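Local coordinates for CENP-V/GFA domain-containing protein (PDB 3FAC) that probably binds zinc and may act as a carbon-sulfur lyase of the Gfa family, at residues G74-T77 with H78-R81. Residues are numbered along the deposited sequence; the frame is centred on the assembly and turned at random.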
ATOM      1  N   GLY A  74       3.129  -9.412  -8.727  1.00  6.37           N
ATOM      2  CA  GLY A  74       1.798  -8.828  -8.729  1.00  6.90           C
ATOM      3  C   GLY A  74       1.333  -8.278  -7.395  1.00  7.17           C
ATOM      4  O   GLY A  74       0.174  -7.892  -7.258  1.00  5.41           O
ATOM      5  N   ILE A  75       2.231  -8.223  -6.413  1.00  9.10           N
ATOM      6  CA  ILE A  75       1.875  -7.726  -5.086  1.00  9.39           C
ATOM      7  C   ILE A  75       1.738  -6.209  -4.983  1.00 11.40           C
ATOM      8  O   ILE A  75       2.648  -5.457  -5.330  1.00 11.87           O
ATOM      9  CB  ILE A  75       2.897  -8.188  -4.028  1.00  9.14           C
ATOM     10  CG1 ILE A  75       2.904  -9.718  -3.945  1.00 10.57           C
ATOM     11  CG2 ILE A  75       2.571  -7.557  -2.676  1.00  4.63           C
ATOM     12  CD1 ILE A  75       1.542 -10.331  -3.619  1.00  8.96           C
ATOM     13  N   TYR A  76       0.586  -5.772  -4.495  1.00 13.33           N
ATOM     14  CA  TYR A  76       0.302  -4.354  -4.309  1.00 15.16           C
ATOM     15  C   TYR A  76       1.146  -3.795  -3.158  1.00 15.60           C
ATOM     16  O   TYR A  76       1.006  -4.225  -2.014  1.00 15.20           O
ATOM     17  CB  TYR A  76      -1.194  -4.184  -4.010  1.00 15.79           C
ATOM     18  CG  TYR A  76      -1.552  -3.050  -3.075  1.00 18.39           C
ATOM     19  CD1 TYR A  76      -1.335  -1.717  -3.436  1.00 18.87           C
ATOM     20  CD2 TYR A  76      -2.161  -3.311  -1.846  1.00 19.76           C
ATOM     21  CE1 TYR A  76      -1.723  -0.671  -2.595  1.00 18.74           C
ATOM     22  CE2 TYR A  76      -2.553  -2.277  -0.999  1.00 20.14           C
ATOM     23  CZ  TYR A  76      -2.335  -0.960  -1.379  1.00 21.40           C
ATOM     24  OH  TYR A  76      -2.752   0.064  -0.553  1.00 20.59           O
ATOM     25  N   THR A  77       2.016  -2.839  -3.466  1.00 16.31           N
ATOM     26  CA  THR A  77       2.877  -2.232  -2.454  1.00 18.73           C
ATOM     27  C   THR A  77       2.224  -1.033  -1.768  1.00 19.39           C
ATOM     28  O   THR A  77       1.958  -1.062  -0.563  1.00 20.04           O
ATOM     29  CB  THR A  77       4.224  -1.755  -3.063  1.00 20.19           C
ATOM     30  OG1 THR A  77       3.966  -0.890  -4.176  1.00 22.87           O
ATOM     31  CG2 THR A  77       5.058  -2.937  -3.533  1.00 19.71           C
ATOM     32  N   HIS A  78       1.972   0.019  -2.539  1.00 19.88           N
ATOM     33  CA  HIS A  78       1.376   1.240  -2.007  1.00 21.51           C
ATOM     34  C   HIS A  78       0.636   2.009  -3.098  1.00 23.19           C
ATOM     35  O   HIS A  78       0.707   1.657  -4.275  1.00 22.72           O
ATOM     36  CB  HIS A  78       2.469   2.140  -1.430  1.00 20.11           C
ATOM     37  CG  HIS A  78       3.430   2.650  -2.461  1.00 19.42           C
ATOM     38  ND1 HIS A  78       4.258   1.818  -3.184  1.00 18.71           N
ATOM     39  CD2 HIS A  78       3.670   3.903  -2.914  1.00 18.99           C
ATOM     40  CE1 HIS A  78       4.966   2.536  -4.036  1.00 19.78           C
ATOM     41  NE2 HIS A  78       4.628   3.805  -3.893  1.00 19.80           N
ATOM     42  N   HIS A  79      -0.064   3.067  -2.698  1.00 25.92           N
ATOM     43  CA  HIS A  79      -0.799   3.902  -3.640  1.00 28.87           C
ATOM     44  C   HIS A  79      -1.023   5.299  -3.080  1.00 31.76           C
ATOM     45  O   HIS A  79      -1.019   5.502  -1.867  1.00 32.05           O
ATOM     46  CB  HIS A  79      -2.159   3.282  -3.975  1.00 28.62           C
ATOM     47  CG  HIS A  79      -3.134   3.315  -2.840  1.00 27.17           C
ATOM     48  ND1 HIS A  79      -3.071   2.442  -1.777  1.00 26.66           N
ATOM     49  CD2 HIS A  79      -4.196   4.123  -2.602  1.00 26.20           C
ATOM     50  CE1 HIS A  79      -4.053   2.708  -0.933  1.00 26.40           C
ATOM     51  NE2 HIS A  79      -4.749   3.724  -1.411  1.00 25.49           N
ATOM     52  N   GLN A  80      -1.214   6.262  -3.972  1.00 35.75           N
ATOM     53  CA  GLN A  80      -1.458   7.636  -3.564  1.00 38.68           C
ATOM     54  C   GLN A  80      -2.964   7.859  -3.525  1.00 40.50           C
ATOM     55  O   GLN A  80      -3.595   8.061  -4.562  1.00 39.58           O
ATOM     56  CB  GLN A  80      -0.811   8.612  -4.550  1.00 39.34           C
ATOM     57  CG  GLN A  80      -1.024  10.076  -4.198  1.00 42.22           C
ATOM     58  CD  GLN A  80      -0.382  11.016  -5.200  1.00 44.12           C
ATOM     59  OE1 GLN A  80       0.836  11.001  -5.391  1.00 44.39           O
ATOM     60  NE2 GLN A  80      -1.201  11.840  -5.848  1.00 44.42           N
ATOM     61  N   ARG A  81      -3.528   7.808  -2.321  1.00 43.40           N
ATOM     62  CA  ARG A  81      -4.958   7.993  -2.113  1.00 45.75           C
ATOM     63  C   ARG A  81      -5.570   9.051  -3.023  1.00 47.65           C
ATOM     64  O   ARG A  81      -4.898   9.995  -3.455  1.00 47.56           O
ATOM     65  CB  ARG A  81      -5.238   8.377  -0.659  1.00 46.31           C
ATOM     66  CG  ARG A  81      -4.896   7.306   0.356  1.00 47.59           C
ATOM     67  CD  ARG A  81      -5.385   7.703   1.743  1.00 47.62           C
ATOM     68  NE  ARG A  81      -5.112   6.675   2.741  1.00 47.46           N
ATOM     69  CZ  ARG A  81      -5.589   5.433   2.692  1.00 48.51           C
ATOM     70  NH1 ARG A  81      -6.369   5.054   1.686  1.00 48.35           N
ATOM     71  NH2 ARG A  81      -5.288   4.569   3.654  1.00 48.94           N
TER
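Y76 reaches along its own strand to H79, its OH hydrogen-bonded to H79 ND1 at 2.7 Å. The hydroxyl meets the imidazole at its edge, near the ring plane, and ND1 in turn lies close to the plane of the phenol. The rings, with centroids 5.6 Å apart and planes at 43°, touch along their rims without either stacking on the other. The phenol also passes close to the backbone between them, Y76 CE1 lying 3.6 Å from H78 C. A second hydrogen bond joins neighbours: T77 OG1 to H78 ND1, 2.9 Å, at the edge of the imidazole. T77 and H78 point the same way, and their chi1 angles of 54° and 65° turn OG1 and the imidazole toward each other, within bonding distance. These four buried residues belong to strand 76-80 of the antiparallel five-stranded sheet in this Gfa-family domain, flanked by strands 66-70 and 87-91 with a hairpin to each. The backbone at T77 is not extended, a break in the strand's regularity consistent with Y76 and H79 coming to the same side. W68 stacks on H78, Y88 meets it edge-to-face, and R34 makes a cation-pi contact with Y76. The ends are looser: the partly exposed I75, Q80 and R81 keep their side chains away from this cluster, and G74 is exposed in the turn that leads into the strand.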